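Local atomic coordinates of anaerobically-induced outer membrane porin OprE (Pseudomonas aeruginosa, PDB entry 4FRX), a protein that probably forms a water-filled channel across the outer membrane that lets small solutes pass into the periplasm. Residues A[90-93]-A[99-102]; A[127-132]-A[322-327]; A[252-255]-A[259-262]; A[267-272]-A[371-376]; A[310-315]-A[331-336]. All coordinates share one frame; numbering follows the deposited sequence.

Contact 1 (A[90-93]-A[99-102])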
# COMPACT_ATOMS: atom_id res chain seq x y z
N VAL A 90 4.75 15.41 0.61
CA VAL A 90 3.65 15.64 1.53
C VAL A 90 2.59 16.60 0.95
O VAL A 90 1.41 16.29 1.00
CB VAL A 90 4.14 16.17 2.88
CG1 VAL A 90 2.98 16.27 3.85
CG2 VAL A 90 5.21 15.25 3.45
N PHE A 91 3.03 17.74 0.42
CA PHE A 91 2.15 18.81 -0.08
C PHE A 91 2.26 19.04 -1.59
O PHE A 91 3.36 18.97 -2.14
CB PHE A 91 2.47 20.13 0.63
CG PHE A 91 2.06 20.13 2.08
CD1 PHE A 91 0.76 20.42 2.43
CD2 PHE A 91 2.97 19.81 3.07
CE1 PHE A 91 0.36 20.39 3.75
CE2 PHE A 91 2.58 19.79 4.39
CZ PHE A 91 1.28 20.06 4.73
N PRO A 92 1.14 19.34 -2.25
CA PRO A 92 1.21 19.77 -3.66
C PRO A 92 1.89 21.14 -3.78
O PRO A 92 2.05 21.83 -2.77
CB PRO A 92 -0.26 19.87 -4.08
CG PRO A 92 -1.01 20.07 -2.81
CD PRO A 92 -0.24 19.35 -1.73
N LEU A 93 2.29 21.51 -5.00
CA LEU A 93 2.99 22.77 -5.24
C LEU A 93 2.08 23.82 -5.86
O LEU A 93 1.12 23.49 -6.56
CB LEU A 93 4.18 22.54 -6.19
CG LEU A 93 5.51 21.95 -5.69
CD1 LEU A 93 5.36 20.53 -5.20
CD2 LEU A 93 6.55 22.01 -6.80
N PRO A 99 5.44 24.92 -1.98
CA PRO A 99 4.39 24.09 -1.39
C PRO A 99 3.19 24.93 -0.97
O PRO A 99 3.36 25.99 -0.37
CB PRO A 99 5.07 23.50 -0.14
CG PRO A 99 6.53 23.62 -0.40
CD PRO A 99 6.69 24.87 -1.21
N VAL A 100 1.99 24.47 -1.30
CA VAL A 100 0.77 25.18 -0.94
C VAL A 100 0.65 25.32 0.57
O VAL A 100 1.34 24.63 1.32
CB VAL A 100 -0.48 24.47 -1.49
CG1 VAL A 100 -0.42 24.37 -3.00
CG2 VAL A 100 -0.62 23.09 -0.86
N HIS A 101 -0.23 26.21 1.01
CA HIS A 101 -0.46 26.43 2.42
C HIS A 101 -1.34 25.35 2.98
O HIS A 101 -1.20 24.94 4.16
CB HIS A 101 -1.09 27.80 2.64
CG HIS A 101 -1.70 27.99 4.01
ND1 HIS A 101 -3.01 27.82 4.25
CD2 HIS A 101 -1.12 28.35 5.23
CE1 HIS A 101 -3.27 28.05 5.55
NE2 HIS A 101 -2.11 28.38 6.15
N ASP A 102 -2.27 24.86 2.16
CA ASP A 102 -3.20 23.83 2.57
C ASP A 102 -3.76 23.16 1.33
O ASP A 102 -3.73 23.74 0.24
CB ASP A 102 -4.35 24.44 3.38
CG ASP A 102 -5.06 25.55 2.62
OD1 ASP A 102 -4.60 26.71 2.70
OD2 ASP A 102 -6.07 25.25 1.95

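Contact 2 (A[127-132]-A[322-327])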
# COMPACT_ATOMS: atom_id res chain seq x y z
N LYS A 127 -7.39 -2.62 0.12
CA LYS A 127 -6.16 -3.13 0.71
C LYS A 127 -6.00 -4.61 0.34
O LYS A 127 -6.19 -5.48 1.18
CB LYS A 127 -6.18 -2.95 2.24
CG LYS A 127 -6.33 -1.50 2.69
CD LYS A 127 -6.22 -1.37 4.21
CE LYS A 127 -4.89 -1.89 4.71
NZ LYS A 127 -3.75 -1.01 4.31
N LEU A 128 -5.64 -4.87 -0.91
CA LEU A 128 -5.68 -6.21 -1.49
C LEU A 128 -4.33 -6.54 -2.07
O LEU A 128 -3.53 -5.64 -2.33
CB LEU A 128 -6.70 -6.26 -2.64
CG LEU A 128 -8.14 -5.90 -2.31
CD1 LEU A 128 -8.99 -5.99 -3.57
CD2 LEU A 128 -8.69 -6.80 -1.21
N PRO A 129 -4.07 -7.83 -2.31
CA PRO A 129 -2.74 -8.16 -2.86
C PRO A 129 -2.44 -7.56 -4.24
O PRO A 129 -1.27 -7.41 -4.55
CB PRO A 129 -2.77 -9.68 -2.92
CG PRO A 129 -3.66 -10.06 -1.75
CD PRO A 129 -4.75 -9.02 -1.75
N VAL A 130 -3.45 -7.22 -5.02
CA VAL A 130 -3.21 -6.68 -6.35
C VAL A 130 -3.46 -5.16 -6.40
O VAL A 130 -3.23 -4.53 -7.42
CB VAL A 130 -4.09 -7.38 -7.40
CG1 VAL A 130 -3.60 -8.81 -7.62
CG2 VAL A 130 -5.54 -7.40 -6.93
N VAL A 131 -3.89 -4.59 -5.28
CA VAL A 131 -4.04 -3.14 -5.16
C VAL A 131 -4.27 -2.71 -3.71
O VAL A 131 -5.23 -3.12 -3.06
CB VAL A 131 -5.17 -2.57 -6.09
CG1 VAL A 131 -6.50 -3.31 -5.88
CG2 VAL A 131 -5.32 -1.03 -5.89
N THR A 132 -3.36 -1.90 -3.19
CA THR A 132 -3.63 -1.30 -1.87
C THR A 132 -3.17 0.14 -1.87
O THR A 132 -2.16 0.49 -2.49
CB THR A 132 -3.02 -2.05 -0.65
OG1 THR A 132 -2.05 -1.22 -0.00
CG2 THR A 132 -2.40 -3.31 -1.05
N THR A 322 2.04 1.34 -3.14
CA THR A 322 2.32 0.19 -2.28
C THR A 322 2.30 -1.10 -3.08
O THR A 322 1.33 -1.37 -3.78
CB THR A 322 1.30 0.10 -1.13
OG1 THR A 322 1.46 1.23 -0.26
CG2 THR A 322 1.49 -1.19 -0.33
N ALA A 323 3.38 -1.87 -3.00
CA ALA A 323 3.41 -3.21 -3.59
C ALA A 323 3.13 -4.21 -2.48
O ALA A 323 3.63 -4.05 -1.35
CB ALA A 323 4.75 -3.50 -4.26
N TYR A 324 2.35 -5.25 -2.77
CA TYR A 324 2.08 -6.27 -1.75
C TYR A 324 3.21 -7.30 -1.69
O TYR A 324 3.01 -8.51 -1.90
CB TYR A 324 0.70 -6.93 -1.96
CG TYR A 324 0.30 -7.78 -0.78
CD1 TYR A 324 0.13 -7.21 0.49
CD2 TYR A 324 0.11 -9.16 -0.91
CE1 TYR A 324 -0.22 -7.99 1.58
CE2 TYR A 324 -0.26 -9.95 0.19
CZ TYR A 324 -0.41 -9.35 1.43
OH TYR A 324 -0.78 -10.12 2.52
N LEU A 325 4.41 -6.81 -1.42
CA LEU A 325 5.61 -7.62 -1.29
C LEU A 325 6.09 -7.53 0.16
O LEU A 325 5.98 -6.48 0.80
CB LEU A 325 6.72 -7.08 -2.22
CG LEU A 325 6.45 -7.08 -3.74
CD1 LEU A 325 7.58 -6.40 -4.52
CD2 LEU A 325 6.19 -8.49 -4.28
N ILE A 326 6.67 -8.62 0.66
CA ILE A 326 7.26 -8.63 2.00
C ILE A 326 8.42 -7.66 2.16
O ILE A 326 8.89 -7.40 3.28
CB ILE A 326 7.67 -10.05 2.48
CG1 ILE A 326 8.73 -10.66 1.56
CG2 ILE A 326 6.44 -10.95 2.60
CD1 ILE A 326 9.32 -11.98 2.10
N THR A 327 8.86 -7.11 1.03
CA THR A 327 9.98 -6.18 0.97
C THR A 327 9.53 -4.72 0.78
O THR A 327 10.37 -3.85 0.59
CB THR A 327 10.95 -6.55 -0.16
OG1 THR A 327 10.25 -6.52 -1.42
CG2 THR A 327 11.54 -7.95 0.06
O HOH W 1 0.67 -5.54 -5.09
O HOH W 2 -1.14 -1.45 -5.24

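Contact 3 (A[252-255]-A[259-262])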
# COMPACT_ATOMS: atom_id res chain seq x y z
N GLY A 252 -2.43 -6.00 -23.69
CA GLY A 252 -2.67 -4.95 -24.67
C GLY A 252 -1.41 -4.32 -25.25
O GLY A 252 -0.53 -5.03 -25.74
N LYS A 253 -1.32 -3.00 -25.18
CA LYS A 253 -0.23 -2.24 -25.81
C LYS A 253 1.16 -2.66 -25.34
O LYS A 253 2.09 -2.79 -26.14
CB LYS A 253 -0.43 -0.75 -25.59
CG LYS A 253 -1.68 -0.21 -26.31
CD LYS A 253 -1.77 1.30 -26.20
CE LYS A 253 -2.96 1.86 -26.97
NZ LYS A 253 -2.97 1.39 -28.38
N ASN A 254 1.30 -2.90 -24.04
CA ASN A 254 2.58 -3.34 -23.50
C ASN A 254 3.03 -4.67 -24.11
O ASN A 254 4.23 -4.95 -24.20
CB ASN A 254 2.48 -3.43 -21.98
CG ASN A 254 3.76 -3.93 -21.36
OD1 ASN A 254 3.88 -5.11 -21.02
ND2 ASN A 254 4.73 -3.04 -21.22
N GLY A 255 2.07 -5.49 -24.54
CA GLY A 255 2.37 -6.79 -25.12
C GLY A 255 2.68 -6.74 -26.62
O GLY A 255 2.86 -7.77 -27.26
N GLY A 259 3.17 -0.85 -29.29
CA GLY A 259 2.65 -0.28 -28.06
C GLY A 259 3.79 0.17 -27.16
O GLY A 259 3.75 1.27 -26.61
N ARG A 260 4.81 -0.67 -27.04
CA ARG A 260 5.97 -0.33 -26.22
C ARG A 260 6.74 0.85 -26.82
O ARG A 260 7.20 1.73 -26.09
CB ARG A 260 6.87 -1.55 -25.99
CG ARG A 260 6.17 -2.65 -25.19
CD ARG A 260 7.15 -3.69 -24.71
NE ARG A 260 7.83 -4.34 -25.82
CZ ARG A 260 7.35 -5.39 -26.48
NH1 ARG A 260 6.19 -5.91 -26.13
NH2 ARG A 260 8.05 -5.93 -27.48
N ALA A 261 6.84 0.87 -28.15
CA ALA A 261 7.41 2.01 -28.86
C ALA A 261 6.70 3.33 -28.53
O ALA A 261 7.33 4.39 -28.55
CB ALA A 261 7.38 1.74 -30.38
N ASP A 262 5.40 3.27 -28.26
CA ASP A 262 4.64 4.48 -27.93
C ASP A 262 4.65 4.76 -26.42
O ASP A 262 4.01 5.70 -25.95
CB ASP A 262 3.21 4.40 -28.44
CG ASP A 262 2.47 5.73 -28.30
OD1 ASP A 262 3.06 6.79 -28.63
OD2 ASP A 262 1.31 5.73 -27.84
O HOH W 3 -0.60 3.73 -28.62
O HOH W 4 6.06 -8.02 -28.13

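Contact 4 (A[267-272]-A[371-376])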
# COMPACT_ATOMS: atom_id res chain seq x y z
N SER A 267 9.49 -0.38 -16.24
CA SER A 267 10.89 -0.49 -15.86
C SER A 267 11.29 -1.96 -15.67
O SER A 267 10.48 -2.80 -15.29
CB SER A 267 11.16 0.28 -14.55
OG SER A 267 10.98 1.67 -14.75
N GLY A 268 12.54 -2.26 -15.98
CA GLY A 268 13.10 -3.59 -15.85
C GLY A 268 14.50 -3.51 -16.45
O GLY A 268 15.07 -2.43 -16.54
N TYR A 269 15.05 -4.65 -16.85
CA TYR A 269 16.32 -4.63 -17.57
C TYR A 269 16.27 -5.63 -18.72
O TYR A 269 15.97 -6.81 -18.52
CB TYR A 269 17.53 -4.89 -16.66
CG TYR A 269 18.80 -4.67 -17.46
CD1 TYR A 269 19.16 -3.38 -17.85
CD2 TYR A 269 19.58 -5.74 -17.88
CE1 TYR A 269 20.28 -3.16 -18.62
CE2 TYR A 269 20.72 -5.51 -18.66
CZ TYR A 269 21.04 -4.22 -19.03
OH TYR A 269 22.16 -3.95 -19.80
N TYR A 270 16.53 -5.15 -19.92
CA TYR A 270 16.24 -5.95 -21.12
C TYR A 270 17.45 -6.15 -21.99
O TYR A 270 17.32 -6.50 -23.16
CB TYR A 270 15.11 -5.30 -21.93
CG TYR A 270 13.86 -5.11 -21.11
CD1 TYR A 270 13.72 -4.00 -20.27
CD2 TYR A 270 12.84 -6.06 -21.13
CE1 TYR A 270 12.59 -3.83 -19.50
CE2 TYR A 270 11.71 -5.90 -20.35
CZ TYR A 270 11.59 -4.79 -19.54
OH TYR A 270 10.46 -4.60 -18.77
N GLY A 271 18.63 -5.91 -21.42
CA GLY A 271 19.88 -6.05 -22.16
C GLY A 271 20.30 -4.79 -22.88
O GLY A 271 19.47 -3.90 -23.14
N SER A 272 21.59 -4.69 -23.19
CA SER A 272 22.11 -3.56 -23.97
C SER A 272 21.81 -2.17 -23.41
O SER A 272 21.72 -1.20 -24.16
CB SER A 272 21.60 -3.64 -25.41
OG SER A 272 21.97 -4.88 -26.00
N LYS A 371 19.47 -6.75 -11.91
CA LYS A 371 20.01 -6.66 -13.26
C LYS A 371 20.10 -5.21 -13.73
O LYS A 371 19.13 -4.46 -13.64
CB LYS A 371 19.15 -7.49 -14.22
CG LYS A 371 19.18 -8.99 -13.93
CD LYS A 371 20.57 -9.56 -14.22
CE LYS A 371 20.68 -11.04 -13.84
NZ LYS A 371 21.06 -11.22 -12.41
N THR A 372 21.27 -4.79 -14.19
CA THR A 372 21.43 -3.38 -14.57
C THR A 372 22.41 -3.29 -15.71
O THR A 372 23.08 -4.27 -16.06
CB THR A 372 22.00 -2.47 -13.43
OG1 THR A 372 23.42 -2.68 -13.31
CG2 THR A 372 21.31 -2.68 -12.08
N ALA A 373 22.50 -2.10 -16.28
CA ALA A 373 23.43 -1.86 -17.38
C ALA A 373 24.87 -1.99 -16.91
O ALA A 373 25.78 -2.16 -17.73
CB ALA A 373 23.19 -0.49 -17.98
N ARG A 374 25.08 -1.91 -15.59
CA ARG A 374 26.40 -2.03 -14.99
C ARG A 374 26.70 -3.43 -14.46
O ARG A 374 27.70 -3.63 -13.76
CB ARG A 374 26.56 -1.02 -13.83
CG ARG A 374 26.74 0.43 -14.28
CD ARG A 374 26.68 1.40 -13.10
NE ARG A 374 26.80 2.79 -13.52
CZ ARG A 374 25.79 3.53 -13.96
NH1 ARG A 374 24.57 3.01 -14.06
NH2 ARG A 374 25.99 4.79 -14.33
N GLY A 375 25.85 -4.40 -14.79
CA GLY A 375 25.99 -5.74 -14.26
C GLY A 375 25.13 -5.92 -13.03
O GLY A 375 24.23 -5.10 -12.78
N ASP A 376 25.39 -6.97 -12.25
CA ASP A 376 24.61 -7.24 -11.04
C ASP A 376 24.88 -6.22 -9.93
O ASP A 376 26.03 -5.87 -9.65
CB ASP A 376 24.87 -8.67 -10.54
CG ASP A 376 24.13 -9.73 -11.36
OD1 ASP A 376 23.45 -9.36 -12.33
OD2 ASP A 376 24.22 -10.93 -11.00

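Contact 5 (A[310-315]-A[331-336])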
# COMPACT_ATOMS: atom_id res chain seq x y z
N PHE A 310 8.71 -5.79 -10.65
CA PHE A 310 7.40 -6.20 -10.21
C PHE A 310 6.42 -5.05 -10.45
O PHE A 310 6.66 -3.95 -9.97
CB PHE A 310 7.43 -6.50 -8.73
CG PHE A 310 6.08 -6.82 -8.16
CD1 PHE A 310 5.48 -8.04 -8.41
CD2 PHE A 310 5.41 -5.89 -7.37
CE1 PHE A 310 4.23 -8.35 -7.88
CE2 PHE A 310 4.18 -6.18 -6.83
CZ PHE A 310 3.58 -7.42 -7.09
N PRO A 311 5.32 -5.28 -11.20
CA PRO A 311 4.39 -4.18 -11.50
C PRO A 311 3.29 -3.98 -10.45
O PRO A 311 2.74 -4.93 -9.89
CB PRO A 311 3.77 -4.62 -12.83
CG PRO A 311 3.67 -6.13 -12.68
CD PRO A 311 4.95 -6.52 -11.91
N PHE A 312 2.98 -2.71 -10.20
CA PHE A 312 1.93 -2.30 -9.27
C PHE A 312 1.52 -0.85 -9.60
O PHE A 312 2.32 -0.09 -10.18
CB PHE A 312 2.39 -2.41 -7.81
CG PHE A 312 3.67 -1.67 -7.52
CD1 PHE A 312 4.90 -2.23 -7.84
CD2 PHE A 312 3.64 -0.41 -6.93
CE1 PHE A 312 6.09 -1.55 -7.58
CE2 PHE A 312 4.82 0.28 -6.66
CZ PHE A 312 6.05 -0.30 -6.98
N LEU A 313 0.31 -0.48 -9.22
CA LEU A 313 -0.23 0.84 -9.56
C LEU A 313 0.61 1.94 -8.90
O LEU A 313 0.82 1.92 -7.70
CB LEU A 313 -1.68 0.96 -9.12
CG LEU A 313 -2.65 -0.05 -9.75
CD1 LEU A 313 -4.08 0.26 -9.34
CD2 LEU A 313 -2.50 -0.10 -11.29
N ASN A 314 1.08 2.89 -9.70
CA ASN A 314 2.10 3.83 -9.24
C ASN A 314 2.13 5.04 -10.15
O ASN A 314 2.69 4.97 -11.24
CB ASN A 314 3.46 3.13 -9.27
CG ASN A 314 4.57 3.94 -8.64
OD1 ASN A 314 4.36 5.06 -8.17
ND2 ASN A 314 5.78 3.37 -8.61
N ARG A 315 1.52 6.14 -9.72
CA ARG A 315 1.43 7.34 -10.58
C ARG A 315 2.78 8.05 -10.67
O ARG A 315 3.09 8.70 -11.68
CB ARG A 315 0.31 8.28 -10.05
CG ARG A 315 0.19 9.69 -10.70
CD ARG A 315 0.54 9.75 -12.19
NE ARG A 315 -0.53 9.37 -13.09
CZ ARG A 315 -0.39 9.24 -14.40
NH1 ARG A 315 0.78 9.44 -15.01
NH2 ARG A 315 -1.44 8.90 -15.13
N ILE A 331 11.61 2.96 2.77
CA ILE A 331 12.17 3.67 1.62
C ILE A 331 12.06 2.82 0.37
O ILE A 331 11.37 3.20 -0.58
CB ILE A 331 13.63 4.10 1.86
CG1 ILE A 331 13.70 5.12 3.00
CG2 ILE A 331 14.24 4.67 0.57
CD1 ILE A 331 15.14 5.56 3.36
N GLY A 332 12.70 1.65 0.37
CA GLY A 332 12.77 0.82 -0.82
C GLY A 332 11.63 -0.18 -0.92
O GLY A 332 10.84 -0.32 0.03
N LYS A 333 11.53 -0.86 -2.05
CA LYS A 333 10.56 -1.95 -2.20
C LYS A 333 11.21 -3.25 -2.68
O LYS A 333 10.55 -4.28 -2.77
CB LYS A 333 9.41 -1.55 -3.14
CG LYS A 333 8.63 -0.32 -2.68
CD LYS A 333 7.48 -0.01 -3.64
CE LYS A 333 6.81 1.34 -3.30
NZ LYS A 333 6.25 1.35 -1.91
N PHE A 334 12.51 -3.18 -2.99
CA PHE A 334 13.28 -4.34 -3.48
C PHE A 334 12.54 -5.08 -4.60
O PHE A 334 12.49 -6.30 -4.62
CB PHE A 334 13.63 -5.27 -2.31
CG PHE A 334 14.47 -4.62 -1.27
CD1 PHE A 334 13.91 -3.67 -0.40
CD2 PHE A 334 15.82 -4.90 -1.17
CE1 PHE A 334 14.69 -3.02 0.55
CE2 PHE A 334 16.61 -4.26 -0.22
CZ PHE A 334 16.04 -3.32 0.64
N GLN A 335 12.01 -4.31 -5.54
CA GLN A 335 11.05 -4.81 -6.51
C GLN A 335 11.64 -4.87 -7.91
O GLN A 335 10.92 -5.10 -8.88
CB GLN A 335 9.79 -3.93 -6.47
CG GLN A 335 9.83 -2.66 -7.33
CD GLN A 335 10.94 -1.68 -6.95
OE1 GLN A 335 11.58 -1.80 -5.90
NE2 GLN A 335 11.18 -0.70 -7.83
N ARG A 336 12.96 -4.69 -8.01
CA ARG A 336 13.62 -4.54 -9.30
C ARG A 336 13.85 -5.87 -9.99
O ARG A 336 14.05 -6.88 -9.34
CB ARG A 336 14.97 -3.84 -9.12
CG ARG A 336 14.89 -2.52 -8.33
CD ARG A 336 16.31 -2.03 -8.04
NE ARG A 336 16.38 -1.20 -6.84
CZ ARG A 336 16.23 0.13 -6.84
NH1 ARG A 336 16.00 0.77 -7.97
NH2 ARG A 336 16.31 0.80 -5.70

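Contact 1 (A[90-93]-A[99-102])
Pro99, the first residue of 99-102, meets 90-93 with both backbone and ring. Its CA lies 4.3 Å from CA of Leu93, where the two backbones form a single beta bridge, and it turns its CA hydrogen to the carbonyl of Pro92, a CA-H...O contact with CA of Pro99 3.5 Å from O of Pro92. The CB of Pro99 is directed away from 90-93, yet still lies 4.3 Å from CB of Phe91.

Val100 carries most of the contact. Its backbone N donates to Pro92 O at 3.0 Å, an almost straight bond with 172° at the hydrogen, and the N is tilted 19° from the plane of the carbonyl. Thus one oxygen receives both the amide and the CA hydrogen of successive residues. The bridge joins two parts of the long connection between strands 59-71 and 102-114 of the OprD-family barrel and closes a short loop within it, just before the chain enters the second strand. Beside the bond, the Val100 side chain points toward 90-93 and crosses the Pro92 ring at about a right angle. With CG1 anti to the carbonyl carbon (chi1 -60°), CG2 of Val100 falls between the backbone N and the carbonyl carbon and comes to 3.6 Å from CG of Pro92. CG1 of Val100 lies 3.8 Å from the backbone C of Leu93. The carbonyl of Val100 approaches the Phe91 ring obliquely and accepts a hydrogen bond from Arg71; Phe91 in turn meets the ring of Phe103.

At His101 the backbone hydrogen-bonds with that of Arg71, leading the chain into strand 102-114.

Contact 2 (A[127-132]-A[322-327])
Pro129 and Tyr324 form the tight part of this contact, lying side by side and pointing the same way. Pro129 occupies the second position of a type I turn from Leu128 to Val131, between the short strands 123-128 and 131-132, and Tyr324 is the centre of an inverse gamma turn; two bends of the chain therefore meet. With CG anti to its backbone N (chi1 -169°), the tyrosine extends along the proline. Its CD2 lies 3.6 Å from CB of Pro129, and CE2 of Tyr324 lies 3.9 Å from CG of Pro129, the proline approaching the ring obliquely. The carbonyl O of Pro129 comes within 3.3 Å of Tyr324 CB. The aromatic ring also makes a cation-pi contact with Arg244 of strand 237-250.

Toward Thr132 and Thr322 the packing is looser. The Thr132 side chain is less surely placed; as modelled, its OG1 lies 3.6 Å from the methyl CG2 of Thr322. Here and beside the proline-tyrosine pair, water bridges the backbones. One molecule donates to Pro129 O at 2.7 Å and accepts from the N of Tyr324; the second accepts from the N of Thr132 and donates to Thr322 O at 2.9 Å.

The segment 322-327 belongs to the long loop between strands 295-305 and 340-349 and meets the turn near the centre of the chain. No direct hydrogen bond joins the two pieces, so their polar linkage runs through water, consistent with a hydrated channel interior, while the proline-tyrosine contact supplies the direct apolar packing.

Contact 3 (A[252-255]-A[259-262])
Arg260 reaches back to the carbonyl of Asn254, its NH1 donating to Asn254 O at 2.9 Å. The oxygen lies at the edge of the guanidinium, only 5° out of its plane, and the bond is nearly straight (163° at the hydrogen). On the carbonyl side the approach is more inclined, with NH1 tilted 29° from the carbonyl plane. The aliphatic part of the arginine also borders this oxygen: CG and CD of Arg260 each lie 3.2 Å from Asn254 O. A bend at chi3 then turns the end of the chain so that NH1 also reaches it.

Beside this grip, Gly259 CA makes a CA-H...O contact with Lys253 O at 3.2 Å, and the two backbones approach to 4.1 Å between Gly259 CA and Lys253 CA. The arrangement packs a 3-10 turn, residues 253-255, against the short helix 257-261 in the loop that follows barrel strand 237-250.

A water accepts from Arg260 NH1 at 2.9 Å and donates weakly to Gly255 O; another links Lys253 NZ, weakly, to Asp262 OD2. Farther out, Asn254 ND2 donates to the carbonyls of Tyr264 and Gly277 and its OD1 accepts from the N of Val279, while Asp262 forms a salt bridge with Arg190.

Contact 4 (A[267-272]-A[371-376])
The two backbones come nearest where Tyr269 CA lies 6.0 Å from Lys371 CA, with no hydrogen bond between the segments, and the chain of 371-376 reverses in a type I turn from Thr372 to Gly375.

Tyr269 makes most of the contact with its ring. Having CG anti to the backbone N (chi1 -172°) extends the ring along the start of the turn, so that one face lies against the peptide following Thr372, whose carbonyl carbon is 3.6 Å above the ring plane and offset toward the rim. Thr372 O sits over this same face, 3.6 Å from CZ of Tyr269. On the opposite face is the backbone N of Gly271, which sandwiches the aromatic ring between its own loop and the turn. At the base of the side chain, Tyr269 CB lies 3.4 Å from Lys371 O, and farther along CE1 of Tyr269 is 4.0 Å from CB of Ala373. The hydroxyl bonds to the N of Gly273, fixing the outer end of the ring.

Lys371 crosses Tyr269 at about a right angle, touching it through CB, and then bends at chi2 and chi4 to place NZ 3.0 Å from Asp376 OD1 in a salt bridge across the mouth of the turn. Within the turn, Thr372 OG1 accepts from Arg374 N at 2.9 Å, making an ST turn superposed on the beta turn.

An aromatic residue from the 267-272 loop thus packs on the beta hairpin formed by antiparallel barrel strands 358-370 and 377-389.

Contact 5 (A[310-315]-A[331-336])
Both segments belong to the long loop between barrel strands 295-305 and 340-349, and this contact brings its outgoing and returning limbs together inside the OprD-family barrel. The one direct hydrogen bond runs from Phe310 N to Gln335 O at 2.9 Å; it is nearly straight, 169° at the hydrogen, and enters almost along the C=O axis. Next to it the two CB atoms of Phe310 and Gln335 face each other at 4.2 Å.

The Phe312 ring meets two aliphatic chains. Gln335 CG comes to its edge, near the ring plane, 3.9 Å from CE1 of Phe312, with the amide plane turned 81° to the ring. Lys333 slants past the outer end instead, its CD 3.6 Å from Phe312 CZ. A chi1 of 54° sets Phe312 CG between the backbone N and the carbonyl carbon and directs the ring toward both partners. Past the ring, the lysine chain bends at chi4, and NZ bonds to the carbonyl of Ser321 and forms a salt bridge with Asp328.

Lysine and glutamine therefore offer methylene groups to the aromatic ring. The charged end of Lys333 is satisfied separately, and a single backbone bond supplies the direct polar tie between the limbs.

From the N terminus, contact 1 closes a small loop before strand 102-114, and it is complete before any of the others begins. Contact 2 then opens at the 123-128/131-132 turn and spans about half the barrel strands before reaching 322-327. Contact 3, a short local closure after strand 237-250, is nested within that span. Contact 4 starts inside it too but ends beyond it, at the turn after strand 358-370, so contacts 2 and 4 cross. Contact 5 lies within the loop of contact 4 and likewise crosses contact 2. Contacts 2 and 5 touch: Thr327 OG1 and Lys333 O are 2.6 Å apart, a probable hydrogen bond, and Leu325 packs on Phe310.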